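Local atomic coordinates of RNA-dependent RNA polymerase (PDB entry 6DX2), a protein that probably replicates and transcribes the viral RNA genome as an RNA-directed RNA polymerase, the present chain being its N-terminal OTU-like cysteine protease domain, a viral deubiquitinase. Residues D29-E34 with E152-M157; F43-S48 with S56-I61; N63-F68 with A91-N96; G74-A79 with A105-K110; A121-N126 with L146-I151. One frame throughout, in Å; residues are numbered along the deposited sequence.

The five contacts divide between a mixed sheet and a helical layer. Contacts 1 and 5 reach the same sheet, share strand 150-156 and have centres about 13 Å apart; contacts 2, 3 and 4 join helices elsewhere. Contacts 2 and 3 share helix 58-71, their centres about 11 Å apart, and contacts 3 and 4, with alternating segments, touch, about 12 Å between centres. Along the chain contact 1 opens first and closes last, bracketing the rest. Contacts 1 and 3 are the widest apart, about 27 Å between centres. Contact 2 touches both contact 1 and contact 5 through helix 42-52, which links sheet and helical layer in this protease domain.

Contact 1: residues D29-E34 with E152-M157; sequences DYFTSE and EPLQLM
F31, M157 and E34 bury the most surface where strand 31-33 runs beside residues 152-156 of strand 150-156, the two N-to-C directions 145° apart and so antiparallel with a twist. The F31 ring receives L154 over one face: L154 CD1 stands 4.2 Å from the ring centroid and 14° off the ring normal, a CH-pi contact offset toward the rim. L156 reaches the same ring obliquely, its CD2 3.6 Å from F31 CE1. M157 closes one end of the pair. Its amide N donates to Y30 O at 3.0 Å, while its side chain crosses that of T32 at about a right angle, M157 CG lying 3.3 Å from T32 OG1. E34 closes the other end through both backbone and side chain. The E34 N donates to P153 O at 3.0 Å, and E34 CB rests 3.9 Å from P153 CG; E34 CG, anti to the backbone N (chi1 170°), still lies near P153 CG, the two side chains crossing at a slant, before a bend at chi2 leads the carboxylate away. Between these ends the hydrogen-bonded pair T32 and Q155 fixes the alignment, with T32 N to Q155 O at 2.7 Å and Q155 N to T32 O at 2.8 Å. Flanking it, S33 and L154 form a non-hydrogen-bonded pair with both side chains on one face, where S33 OG finds its main partner in N28. Strand 31-33 is an outermost strand of the mixed sheet. Strand 142-147 lies on the far side of strand 150-156, W119 meets the F31 ring, and helix 42-52 covers P153, Q155 and E34.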
# COMPACT_ATOMS: atom_id res chain seq x y z
N ASP A 29 -6.69 -9.28 -15.38
CA ASP A 29 -8.05 -9.36 -15.88
C ASP A 29 -8.91 -8.23 -15.36
O ASP A 29 -9.98 -7.97 -15.92
CB ASP A 29 -8.65 -10.71 -15.53
CG ASP A 29 -8.10 -11.82 -16.41
OD1 ASP A 29 -7.65 -11.50 -17.55
OD2 ASP A 29 -8.10 -12.98 -15.94
N TYR A 30 -8.47 -7.54 -14.33
CA TYR A 30 -9.29 -6.53 -13.68
C TYR A 30 -8.61 -5.19 -13.59
O TYR A 30 -9.29 -4.18 -13.43
CB TYR A 30 -9.68 -6.98 -12.25
CG TYR A 30 -10.47 -8.26 -12.33
CD1 TYR A 30 -11.85 -8.24 -12.49
CD2 TYR A 30 -9.82 -9.48 -12.31
CE1 TYR A 30 -12.56 -9.42 -12.60
CE2 TYR A 30 -10.52 -10.65 -12.42
CZ TYR A 30 -11.88 -10.63 -12.58
OH TYR A 30 -12.55 -11.83 -12.69
N PHE A 31 -7.28 -5.16 -13.61
CA PHE A 31 -6.51 -3.95 -13.43
C PHE A 31 -5.62 -3.71 -14.63
O PHE A 31 -5.08 -4.64 -15.23
CB PHE A 31 -5.59 -4.04 -12.18
CG PHE A 31 -6.29 -4.14 -10.90
CD1 PHE A 31 -6.80 -3.00 -10.29
CD2 PHE A 31 -6.42 -5.37 -10.25
CE1 PHE A 31 -7.37 -3.06 -9.04
CE2 PHE A 31 -7.03 -5.44 -9.01
CZ PHE A 31 -7.50 -4.26 -8.40
N THR A 32 -5.42 -2.44 -14.92
CA THR A 32 -4.31 -2.01 -15.72
C THR A 32 -3.13 -1.77 -14.80
O THR A 32 -3.26 -1.12 -13.78
CB THR A 32 -4.65 -0.71 -16.44
OG1 THR A 32 -5.84 -0.90 -17.22
CG2 THR A 32 -3.53 -0.36 -17.33
N SER A 33 -1.97 -2.26 -15.18
CA SER A 33 -0.78 -1.90 -14.43
C SER A 33 -0.17 -0.65 -15.01
O SER A 33 -0.29 -0.35 -16.21
CB SER A 33 0.26 -3.02 -14.44
OG SER A 33 -0.28 -4.22 -13.91
N GLU A 34 0.53 0.09 -14.15
CA GLU A 34 1.33 1.22 -14.57
C GLU A 34 2.78 1.04 -14.12
O GLU A 34 3.04 0.57 -13.02
CB GLU A 34 0.76 2.54 -14.03
CG GLU A 34 1.70 3.74 -14.25
CD GLU A 34 1.58 4.33 -15.65
OE1 GLU A 34 2.38 5.23 -15.99
OE2 GLU A 34 0.68 3.90 -16.40
N GLU A 152 4.18 -1.69 -8.09
CA GLU A 152 3.64 -0.91 -9.18
C GLU A 152 2.20 -0.52 -8.86
O GLU A 152 1.47 -1.25 -8.18
CB GLU A 152 3.68 -1.70 -10.49
CG GLU A 152 5.05 -2.38 -10.75
CD GLU A 152 6.21 -1.40 -10.99
OE1 GLU A 152 5.94 -0.22 -11.31
OE2 GLU A 152 7.40 -1.83 -10.87
N PRO A 153 1.77 0.65 -9.28
CA PRO A 153 0.35 1.01 -9.14
C PRO A 153 -0.54 0.19 -10.08
O PRO A 153 -0.14 -0.13 -11.19
CB PRO A 153 0.33 2.51 -9.52
CG PRO A 153 1.60 2.77 -10.22
CD PRO A 153 2.55 1.65 -10.05
N LEU A 154 -1.76 -0.10 -9.64
CA LEU A 154 -2.80 -0.70 -10.47
C LEU A 154 -3.96 0.28 -10.60
O LEU A 154 -4.26 0.97 -9.64
CB LEU A 154 -3.33 -1.99 -9.81
CG LEU A 154 -2.23 -3.07 -9.65
CD1 LEU A 154 -2.86 -4.13 -8.66
CD2 LEU A 154 -1.89 -3.63 -11.04
N GLN A 155 -4.66 0.29 -11.74
CA GLN A 155 -5.94 0.99 -11.83
C GLN A 155 -6.99 0.07 -12.40
O GLN A 155 -6.69 -0.77 -13.25
CB GLN A 155 -5.78 2.25 -12.71
CG GLN A 155 -4.75 3.20 -12.06
CD GLN A 155 -4.61 4.54 -12.75
OE1 GLN A 155 -4.17 4.62 -13.91
NE2 GLN A 155 -4.92 5.61 -12.02
N LEU A 156 -8.23 0.23 -11.94
CA LEU A 156 -9.33 -0.59 -12.45
C LEU A 156 -9.49 -0.37 -13.94
O LEU A 156 -9.36 0.76 -14.43
CB LEU A 156 -10.63 -0.29 -11.72
CG LEU A 156 -10.74 -1.11 -10.43
CD1 LEU A 156 -12.09 -0.91 -9.83
CD2 LEU A 156 -10.54 -2.56 -10.77
N MET A 157 -9.69 -1.47 -14.66
CA MET A 157 -9.72 -1.42 -16.11
C MET A 157 -10.99 -0.76 -16.61
O MET A 157 -12.04 -0.79 -15.95
CB MET A 157 -9.63 -2.81 -16.71
CG MET A 157 -8.21 -3.21 -17.01
SD MET A 157 -8.14 -4.72 -17.96
CE MET A 157 -9.59 -5.54 -17.42

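Contact 2: residues F43-S48 with S56-I61; sequences FFYSVS and SEWRSI
I61 pushes its CD1 methyl against S48 and V47, forming the apolar centre between helix 42-52 and helix 58-71. The fit is tight: I61 CD1 lies 3.5 Å from S48 CA, closer than usual van der Waals contact, and 3.9 Å from V47 CG1. F44 borders this centre, its CB 3.9 Å from the indole edge at W58 CE3. Further out, Y45 directs its ring edge at one face of W58 in a T-shaped stack, the Y45 ring and the W58 five-membered ring having centroids 4.9 Å apart and planes at 81°. W58 is placed for this by CG lying between the backbone N and the carbonyl carbon (chi1 73°), while R59 CG covers the opposite indole face. At the polar edge E57, the N-cap residue of helix 58-71, donates a weak hydrogen bond from its N to S48 OG at 3.2 Å. The main partner of that hydroxyl is S54 O, in the connection between the helices; that of Y45 OH is D39. Helix 42-52 begins at C42 and packs on the sheet through F43 and S46, consistent with the central helix of OTU proteases in clan CA, a family that carries its nucleophilic cysteine at the start of this helix.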
# COMPACT_ATOMS: atom_id res chain seq x y z
N PHE A 43 7.40 2.23 -3.71
CA PHE A 43 6.14 2.25 -2.98
C PHE A 43 5.59 3.67 -3.01
O PHE A 43 4.41 3.87 -3.33
CB PHE A 43 6.36 1.76 -1.54
CG PHE A 43 5.15 1.89 -0.68
CD1 PHE A 43 4.30 0.80 -0.51
CD2 PHE A 43 4.82 3.10 -0.10
CE1 PHE A 43 3.15 0.91 0.27
CE2 PHE A 43 3.63 3.23 0.68
CZ PHE A 43 2.82 2.11 0.86
N PHE A 44 6.48 4.65 -2.81
CA PHE A 44 6.09 6.04 -2.74
C PHE A 44 5.82 6.61 -4.11
O PHE A 44 4.93 7.43 -4.25
CB PHE A 44 7.17 6.83 -1.96
CG PHE A 44 7.45 6.20 -0.57
CD1 PHE A 44 6.54 6.36 0.50
CD2 PHE A 44 8.54 5.32 -0.43
CE1 PHE A 44 6.81 5.73 1.73
CE2 PHE A 44 8.79 4.68 0.76
CZ PHE A 44 7.92 4.86 1.84
N TYR A 45 6.57 6.19 -5.13
CA TYR A 45 6.22 6.55 -6.51
C TYR A 45 4.83 6.07 -6.83
O TYR A 45 4.05 6.77 -7.50
CB TYR A 45 7.15 5.90 -7.51
CG TYR A 45 8.61 6.36 -7.49
CD1 TYR A 45 8.98 7.58 -6.86
CD2 TYR A 45 9.60 5.51 -7.96
CE1 TYR A 45 10.36 7.98 -6.83
CE2 TYR A 45 10.94 5.88 -7.88
CZ TYR A 45 11.30 7.10 -7.32
OH TYR A 45 12.64 7.44 -7.26
N SER A 46 4.52 4.84 -6.41
CA SER A 46 3.27 4.22 -6.79
C SER A 46 2.10 4.93 -6.15
O SER A 46 1.08 5.19 -6.83
CB SER A 46 3.29 2.75 -6.40
OG SER A 46 4.21 2.03 -7.21
N VAL A 47 2.20 5.21 -4.85
CA VAL A 47 1.14 5.94 -4.15
C VAL A 47 0.99 7.34 -4.75
O VAL A 47 -0.13 7.79 -5.02
CB VAL A 47 1.45 6.00 -2.65
CG1 VAL A 47 0.53 7.05 -1.97
CG2 VAL A 47 1.24 4.61 -2.13
N SER A 48 2.13 8.01 -5.05
CA SER A 48 2.03 9.32 -5.65
C SER A 48 1.32 9.23 -7.01
O SER A 48 0.48 10.07 -7.36
CB SER A 48 3.42 9.95 -5.82
OG SER A 48 3.36 11.27 -6.35
N SER A 56 5.86 13.18 -8.71
CA SER A 56 6.64 14.24 -8.08
C SER A 56 6.29 14.46 -6.61
O SER A 56 7.06 15.16 -5.93
CB SER A 56 6.45 15.55 -8.83
OG SER A 56 5.13 16.03 -8.69
N GLU A 57 5.18 13.90 -6.13
CA GLU A 57 4.71 14.06 -4.76
C GLU A 57 5.19 12.96 -3.82
O GLU A 57 4.78 12.91 -2.66
CB GLU A 57 3.19 14.14 -4.75
CG GLU A 57 2.67 15.41 -5.37
CD GLU A 57 2.50 15.34 -6.89
OE1 GLU A 57 2.78 14.28 -7.49
OE2 GLU A 57 2.11 16.36 -7.49
N TRP A 58 6.12 12.12 -4.28
CA TRP A 58 6.47 10.93 -3.51
C TRP A 58 7.14 11.28 -2.19
O TRP A 58 6.89 10.62 -1.17
CB TRP A 58 7.37 10.03 -4.37
CG TRP A 58 8.77 10.50 -4.56
CD1 TRP A 58 9.23 11.31 -5.57
CD2 TRP A 58 9.91 10.16 -3.78
NE1 TRP A 58 10.57 11.52 -5.44
CE2 TRP A 58 11.02 10.81 -4.36
CE3 TRP A 58 10.11 9.35 -2.65
CZ2 TRP A 58 12.33 10.71 -3.83
CZ3 TRP A 58 11.39 9.26 -2.12
CH2 TRP A 58 12.49 9.94 -2.72
N ARG A 59 7.96 12.34 -2.16
CA ARG A 59 8.56 12.73 -0.88
C ARG A 59 7.54 13.34 0.07
O ARG A 59 7.63 13.14 1.29
CB ARG A 59 9.70 13.74 -1.10
CG ARG A 59 10.79 13.32 -2.11
CD ARG A 59 12.06 14.22 -2.05
NE ARG A 59 12.92 13.70 -0.99
CZ ARG A 59 14.05 13.01 -1.20
NH1 ARG A 59 14.52 12.81 -2.43
NH2 ARG A 59 14.73 12.56 -0.15
N SER A 60 6.57 14.09 -0.44
CA SER A 60 5.60 14.68 0.48
C SER A 60 4.69 13.62 1.08
O SER A 60 4.19 13.80 2.20
CB SER A 60 4.80 15.76 -0.22
OG SER A 60 4.04 15.18 -1.24
N ILE A 61 4.50 12.51 0.39
CA ILE A 61 3.75 11.40 0.98
C ILE A 61 4.49 10.85 2.19
O ILE A 61 3.89 10.55 3.22
CB ILE A 61 3.50 10.32 -0.07
CG1 ILE A 61 2.44 10.84 -1.04
CG2 ILE A 61 3.09 9.04 0.58
CD1 ILE A 61 2.64 10.28 -2.37

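Contact 3: residues N63-F68 with A91-N96; sequences NTIASF and ADMLRN
M93 inserts its terminal methyl between I65 and A66, and this apolar packing carries the contact between helix 58-71 and the end of helix 86-93. M93 CE lies 3.6 Å from I65 CG2 and 3.8 Å from A66 CB, and it also approaches the backbone at A66 N, 3.7 Å away. The reach follows from the torsions: M93 CG is anti to the backbone N (chi1 -180°), and bends at chi2 (-85°) and chi3 turn the chain; the side chains of I65 and M93 cross at a slant. L94 adds a looser apolar touch, its CD1 4.3 Å from A66 CB. The backbones stay well separated, the nearest CA pair, N63 with L94, being 7.6 Å apart, so the contact is made by side chains reaching across, M93 CE touching backbone as well. Both segments belong to the helical layer of the OTU-like protease fold, with helix 77-82 between them in sequence. I65 also packs on I107 and L108 of helix 102-112, so M93 CE borders a larger apolar cluster. Among side chains, one pair sets a polar atom against a methyl: N63 OD1 meets L94 CD2 at 3.7 Å, the two crossing at about a right angle. Hydrogen bonds are local to each segment or made with outside residues. S67 OG donates to T64 O at 3.0 Å, an oxygen that F68 N also uses. Beyond the segments, M93 O accepts from K62 NZ, which ties the end of helix 86-93 to a side chain of helix 58-71.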
# COMPACT_ATOMS: atom_id res chain seq x y z
N ASN A 63 6.37 12.61 4.07
CA ASN A 63 6.24 13.58 5.15
C ASN A 63 4.91 13.43 5.87
O ASN A 63 4.83 13.59 7.09
CB ASN A 63 6.41 15.01 4.62
CG ASN A 63 7.85 15.29 4.19
OD1 ASN A 63 8.77 14.67 4.70
ND2 ASN A 63 8.04 16.22 3.27
N THR A 64 3.86 13.10 5.10
CA THR A 64 2.56 12.83 5.68
C THR A 64 2.61 11.61 6.58
O THR A 64 2.10 11.65 7.71
CB THR A 64 1.54 12.65 4.55
OG1 THR A 64 1.38 13.91 3.88
CG2 THR A 64 0.22 12.24 5.14
N ILE A 65 3.29 10.56 6.13
CA ILE A 65 3.46 9.37 6.97
C ILE A 65 4.21 9.72 8.24
O ILE A 65 3.89 9.26 9.35
CB ILE A 65 4.20 8.28 6.18
CG1 ILE A 65 3.32 7.78 5.05
CG2 ILE A 65 4.64 7.12 7.12
CD1 ILE A 65 4.15 6.89 4.10
N ALA A 66 5.24 10.54 8.10
CA ALA A 66 6.04 10.88 9.25
C ALA A 66 5.21 11.66 10.26
O ALA A 66 5.36 11.47 11.47
CB ALA A 66 7.28 11.66 8.81
N SER A 67 4.33 12.56 9.79
CA SER A 67 3.53 13.35 10.71
C SER A 67 2.57 12.44 11.47
O SER A 67 2.37 12.62 12.69
CB SER A 67 2.75 14.45 9.96
OG SER A 67 1.50 13.97 9.46
N PHE A 68 1.99 11.46 10.77
CA PHE A 68 1.11 10.52 11.45
C PHE A 68 1.89 9.74 12.51
O PHE A 68 1.40 9.54 13.62
CB PHE A 68 0.42 9.59 10.46
CG PHE A 68 -0.68 8.79 11.08
CD1 PHE A 68 -1.98 9.30 11.13
CD2 PHE A 68 -0.40 7.56 11.68
CE1 PHE A 68 -2.99 8.57 11.73
CE2 PHE A 68 -1.40 6.84 12.28
CZ PHE A 68 -2.71 7.33 12.28
N ALA A 91 13.23 8.52 11.13
CA ALA A 91 14.57 8.76 10.60
C ALA A 91 14.93 7.73 9.52
O ALA A 91 15.57 8.07 8.52
CB ALA A 91 15.60 8.74 11.73
N ASP A 92 14.52 6.49 9.72
CA ASP A 92 14.78 5.45 8.72
C ASP A 92 13.90 5.64 7.49
O ASP A 92 14.39 5.65 6.36
CB ASP A 92 14.53 4.08 9.33
CG ASP A 92 15.27 2.98 8.59
OD1 ASP A 92 16.35 3.28 8.04
OD2 ASP A 92 14.77 1.83 8.56
N MET A 93 12.59 5.78 7.70
CA MET A 93 11.65 5.84 6.58
C MET A 93 11.94 7.05 5.69
O MET A 93 11.74 6.97 4.47
CB MET A 93 10.21 5.86 7.12
CG MET A 93 9.10 5.93 6.14
SD MET A 93 8.74 7.63 5.62
CE MET A 93 8.04 8.30 7.14
N LEU A 94 12.40 8.15 6.26
CA LEU A 94 12.57 9.36 5.47
C LEU A 94 13.79 9.30 4.56
O LEU A 94 14.01 10.20 3.75
CB LEU A 94 12.70 10.57 6.38
CG LEU A 94 11.32 10.97 6.93
CD1 LEU A 94 11.46 11.95 8.06
CD2 LEU A 94 10.47 11.53 5.79
N ARG A 95 14.63 8.28 4.71
CA ARG A 95 15.83 8.22 3.93
C ARG A 95 15.50 7.76 2.52
O ARG A 95 14.61 6.95 2.32
CB ARG A 95 16.82 7.26 4.56
CG ARG A 95 17.36 7.70 5.89
CD ARG A 95 18.58 6.88 6.19
NE ARG A 95 19.41 6.67 5.00
CZ ARG A 95 19.95 5.50 4.66
NH1 ARG A 95 19.76 4.42 5.41
NH2 ARG A 95 20.70 5.40 3.57
N ASN A 96 16.28 8.24 1.53
CA ASN A 96 16.07 7.75 0.17
C ASN A 96 16.29 6.24 0.12
O ASN A 96 17.12 5.69 0.86
CB ASN A 96 17.03 8.40 -0.82
CG ASN A 96 16.69 9.86 -1.15
OD1 ASN A 96 15.56 10.33 -1.00
ND2 ASN A 96 17.70 10.57 -1.63

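Contact 4: residues G74-A79 with A105-K110; sequences GQCVQA and AEILSK
E106 holds its CG anti to the backbone N (chi1 171°) and extends from there, carrying its carboxylate from helix 102-112 to the backbone of V77 and Q78; K110, one helical turn on, is likewise extended, with CE anti across chi3 (-178°), and its ammonium group arrives at Q75. E106 OE1 accepts from Q78 N at 2.9 Å through its syn lone pair, and the bond is nearly straight at 173°. A water donates to the same E106 OE1 at 2.6 Å and accepts from A79 N at 3.0 Å, so one oxygen serves two successive amides, one directly and one by relay. Amide N-H groups at the start of a helix would probably favour the charged form of a carboxylate that accepts from them. The E106 bonds join helix 102-112 of the OTU-like fold to the start of the short, weakly bonded helix 77-82, which is entered through an inverse gamma turn centred on C76. K110 NZ donates to Q75 O at 2.7 Å, in the carbonyl plane and on a lone pair. Beside the polar grips C76 SG packs 3.7 Å from I107 CG1, and A79 CB lies 4.3 Å from I107 CD1. F68 of helix 58-71 covers both I107 and K110.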
# COMPACT_ATOMS: atom_id res chain seq x y z
N GLY A 74 0.95 5.11 18.60
CA GLY A 74 0.23 3.94 19.08
C GLY A 74 -0.67 3.29 18.03
O GLY A 74 -0.95 2.09 18.14
N GLN A 75 -1.10 4.03 16.99
CA GLN A 75 -1.85 3.46 15.88
C GLN A 75 -0.95 2.87 14.79
O GLN A 75 -1.45 2.28 13.83
CB GLN A 75 -2.74 4.52 15.25
CG GLN A 75 -3.52 5.33 16.30
CD GLN A 75 -4.30 4.44 17.27
OE1 GLN A 75 -4.05 4.45 18.49
NE2 GLN A 75 -5.24 3.67 16.72
N CYS A 76 0.37 3.03 14.89
CA CYS A 76 1.29 2.49 13.89
C CYS A 76 1.69 1.07 14.29
O CYS A 76 2.82 0.82 14.73
CB CYS A 76 2.51 3.40 13.79
SG CYS A 76 2.08 5.10 13.22
N VAL A 77 0.71 0.17 14.21
CA VAL A 77 0.86 -1.14 14.86
C VAL A 77 2.07 -1.88 14.28
O VAL A 77 2.92 -2.40 15.03
CB VAL A 77 -0.42 -1.98 14.71
CG1 VAL A 77 -0.23 -3.42 15.22
CG2 VAL A 77 -1.58 -1.31 15.41
N GLN A 78 2.15 -1.93 12.94
CA GLN A 78 3.22 -2.72 12.35
C GLN A 78 4.56 -2.04 12.53
O GLN A 78 5.57 -2.70 12.79
CB GLN A 78 2.94 -2.97 10.86
CG GLN A 78 1.72 -3.86 10.57
CD GLN A 78 1.79 -5.25 11.21
OE1 GLN A 78 1.20 -5.51 12.27
NE2 GLN A 78 2.51 -6.15 10.55
N ALA A 79 4.59 -0.70 12.45
CA ALA A 79 5.83 0.02 12.67
C ALA A 79 6.41 -0.26 14.05
O ALA A 79 7.63 -0.42 14.20
CB ALA A 79 5.61 1.52 12.50
N ALA A 105 1.74 1.19 4.29
CA ALA A 105 0.36 1.11 3.84
C ALA A 105 -0.60 1.31 5.00
O ALA A 105 -1.59 2.05 4.91
CB ALA A 105 0.13 -0.26 3.20
N GLU A 106 -0.29 0.69 6.13
CA GLU A 106 -1.15 0.86 7.31
C GLU A 106 -1.19 2.33 7.73
O GLU A 106 -2.27 2.89 7.94
CB GLU A 106 -0.64 -0.01 8.44
CG GLU A 106 -1.34 0.27 9.79
CD GLU A 106 -0.94 -0.76 10.81
OE1 GLU A 106 0.23 -0.70 11.18
OE2 GLU A 106 -1.80 -1.58 11.26
N ILE A 107 -0.03 2.97 7.79
CA ILE A 107 0.02 4.37 8.25
C ILE A 107 -0.67 5.29 7.25
O ILE A 107 -1.49 6.15 7.62
CB ILE A 107 1.47 4.82 8.50
CG1 ILE A 107 2.06 4.09 9.70
CG2 ILE A 107 1.50 6.31 8.80
CD1 ILE A 107 3.64 4.36 9.91
N LEU A 108 -0.34 5.14 5.96
CA LEU A 108 -0.93 6.06 4.98
C LEU A 108 -2.44 5.93 4.91
O LEU A 108 -3.14 6.91 4.67
CB LEU A 108 -0.33 5.78 3.57
CG LEU A 108 -0.41 6.99 2.66
CD1 LEU A 108 0.13 8.25 3.15
CD2 LEU A 108 0.38 6.58 1.37
N SER A 109 -2.96 4.71 5.01
CA SER A 109 -4.42 4.55 5.00
C SER A 109 -5.07 5.36 6.12
O SER A 109 -6.09 6.06 5.90
CB SER A 109 -4.77 3.09 5.13
OG SER A 109 -4.53 2.56 6.41
N LYS A 110 -4.48 5.32 7.32
CA LYS A 110 -5.00 6.15 8.39
C LYS A 110 -4.69 7.63 8.15
O LYS A 110 -5.54 8.50 8.40
CB LYS A 110 -4.43 5.69 9.74
CG LYS A 110 -4.76 4.23 10.09
CD LYS A 110 -3.92 3.64 11.21
CE LYS A 110 -4.32 2.14 11.43
NZ LYS A 110 -3.90 1.64 12.78
O HOH W 1 2.40 0.71 10.99

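Contact 5: residues A121-N126 with L146-I151; sequences ADVSEN and LCQGHI
A121 N donates to L146 O at 2.9 Å with an N-H...O angle of 165°, a straight bond that joins the end of strand 116-121 to strand 142-147 just before each strand turns. Beyond it the contact rests on side chains. C147 SG, anti to its backbone N (chi1 -170°), extends toward the facing turn and lies 3.2 Å from D122 O. A121 CB and C147 CB approach to 4.3 Å. Further out V123 and Q148 cross obliquely, V123 CG1 lying 3.1 Å from Q148 OE1; CG of Q148 is anti to the carbonyl carbon, and a bend at chi2 (-59°) folds the chain so that the amide comes up beside the valine. D122 opens a type I turn that ends at E125, and its OD2 accepts from N126 N at 2.9 Å, met from above the carboxylate plane. E125 N donates to D122 O (2.8 Å) and D122 N to N126 O (2.9 Å), the pair of bonds of a type I turn with a G1 bulge, matching the positive phi of E125. Opposite, C147 to H150 form a type I' turn in which C147 N and H150 O are 2.9 Å apart, the compact two-residue hairpin loop with Q148 and G149 at its corners. The two hairpin ends lie side by side at one end of the inner strands of the sheet: E125 makes a salt bridge with K145 of strand 142-147, N26 and L27 border the first turn, and I151 of strand 150-156 packs on helix 42-52.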
# COMPACT_ATOMS: atom_id res chain seq x y z
N ALA A 121 1.60 -10.77 -5.79
CA ALA A 121 1.44 -11.48 -7.04
C ALA A 121 2.67 -12.34 -7.29
O ALA A 121 3.80 -11.94 -6.95
CB ALA A 121 1.26 -10.50 -8.22
N ASP A 122 2.46 -13.48 -7.96
CA ASP A 122 3.61 -14.19 -8.51
C ASP A 122 4.03 -13.59 -9.87
O ASP A 122 3.45 -12.61 -10.36
CB ASP A 122 3.32 -15.69 -8.62
CG ASP A 122 2.16 -16.00 -9.59
OD1 ASP A 122 1.59 -17.11 -9.47
OD2 ASP A 122 1.82 -15.16 -10.45
N VAL A 123 5.05 -14.20 -10.48
CA VAL A 123 5.63 -13.68 -11.72
C VAL A 123 4.60 -13.67 -12.85
O VAL A 123 4.71 -12.89 -13.80
CB VAL A 123 6.89 -14.47 -12.13
CG1 VAL A 123 8.01 -14.24 -11.13
CG2 VAL A 123 6.59 -15.94 -12.25
N SER A 124 3.59 -14.53 -12.77
CA SER A 124 2.54 -14.54 -13.77
C SER A 124 1.35 -13.65 -13.39
O SER A 124 0.31 -13.72 -14.05
CB SER A 124 2.09 -15.97 -14.03
OG SER A 124 3.21 -16.85 -14.04
N GLU A 125 1.50 -12.81 -12.34
CA GLU A 125 0.51 -11.81 -11.92
C GLU A 125 -0.72 -12.42 -11.26
O GLU A 125 -1.77 -11.77 -11.11
CB GLU A 125 0.07 -10.91 -13.09
CG GLU A 125 1.21 -10.49 -14.02
CD GLU A 125 2.10 -9.43 -13.41
OE1 GLU A 125 1.72 -8.84 -12.39
OE2 GLU A 125 3.19 -9.18 -13.97
N ASN A 126 -0.60 -13.65 -10.78
CA ASN A 126 -1.67 -14.22 -9.99
C ASN A 126 -1.55 -13.75 -8.55
O ASN A 126 -0.45 -13.72 -7.98
CB ASN A 126 -1.61 -15.74 -10.03
CG ASN A 126 -1.72 -16.27 -11.44
OD1 ASN A 126 -2.68 -15.96 -12.14
ND2 ASN A 126 -0.73 -17.03 -11.88
N LEU A 146 2.48 -6.02 -5.72
CA LEU A 146 3.79 -6.39 -5.20
C LEU A 146 4.23 -7.62 -5.94
O LEU A 146 3.65 -8.69 -5.77
CB LEU A 146 3.65 -6.69 -3.70
CG LEU A 146 3.62 -5.48 -2.79
CD1 LEU A 146 2.56 -4.45 -3.13
CD2 LEU A 146 3.41 -6.00 -1.35
N CYS A 147 5.27 -7.47 -6.74
CA CYS A 147 5.67 -8.58 -7.60
C CYS A 147 7.19 -8.56 -7.72
O CYS A 147 7.75 -7.53 -8.08
CB CYS A 147 4.99 -8.47 -8.97
SG CYS A 147 5.21 -9.97 -10.00
N GLN A 148 7.83 -9.67 -7.38
CA GLN A 148 9.27 -9.83 -7.54
C GLN A 148 10.04 -8.66 -6.92
O GLN A 148 11.00 -8.13 -7.48
CB GLN A 148 9.61 -10.00 -9.01
CG GLN A 148 9.17 -11.35 -9.53
CD GLN A 148 9.82 -12.49 -8.76
OE1 GLN A 148 9.15 -13.44 -8.35
NE2 GLN A 148 11.13 -12.41 -8.56
N GLY A 149 9.60 -8.26 -5.74
CA GLY A 149 10.29 -7.24 -4.99
C GLY A 149 10.00 -5.81 -5.41
O GLY A 149 10.53 -4.89 -4.78
N HIS A 150 9.18 -5.59 -6.42
CA HIS A 150 8.87 -4.23 -6.82
C HIS A 150 7.38 -3.96 -6.64
O HIS A 150 6.57 -4.88 -6.51
CB HIS A 150 9.32 -3.98 -8.28
CG HIS A 150 10.82 -3.97 -8.42
ND1 HIS A 150 11.53 -5.06 -8.88
CD2 HIS A 150 11.73 -3.01 -8.14
CE1 HIS A 150 12.82 -4.76 -8.89
NE2 HIS A 150 12.97 -3.52 -8.44
N ILE A 151 7.06 -2.69 -6.48
CA ILE A 151 5.70 -2.24 -6.31
C ILE A 151 5.35 -1.41 -7.52
O ILE A 151 6.15 -0.56 -7.95
CB ILE A 151 5.51 -1.45 -5.00
CG1 ILE A 151 5.72 -2.38 -3.83
CG2 ILE A 151 4.13 -0.72 -4.97
CD1 ILE A 151 5.42 -1.76 -2.56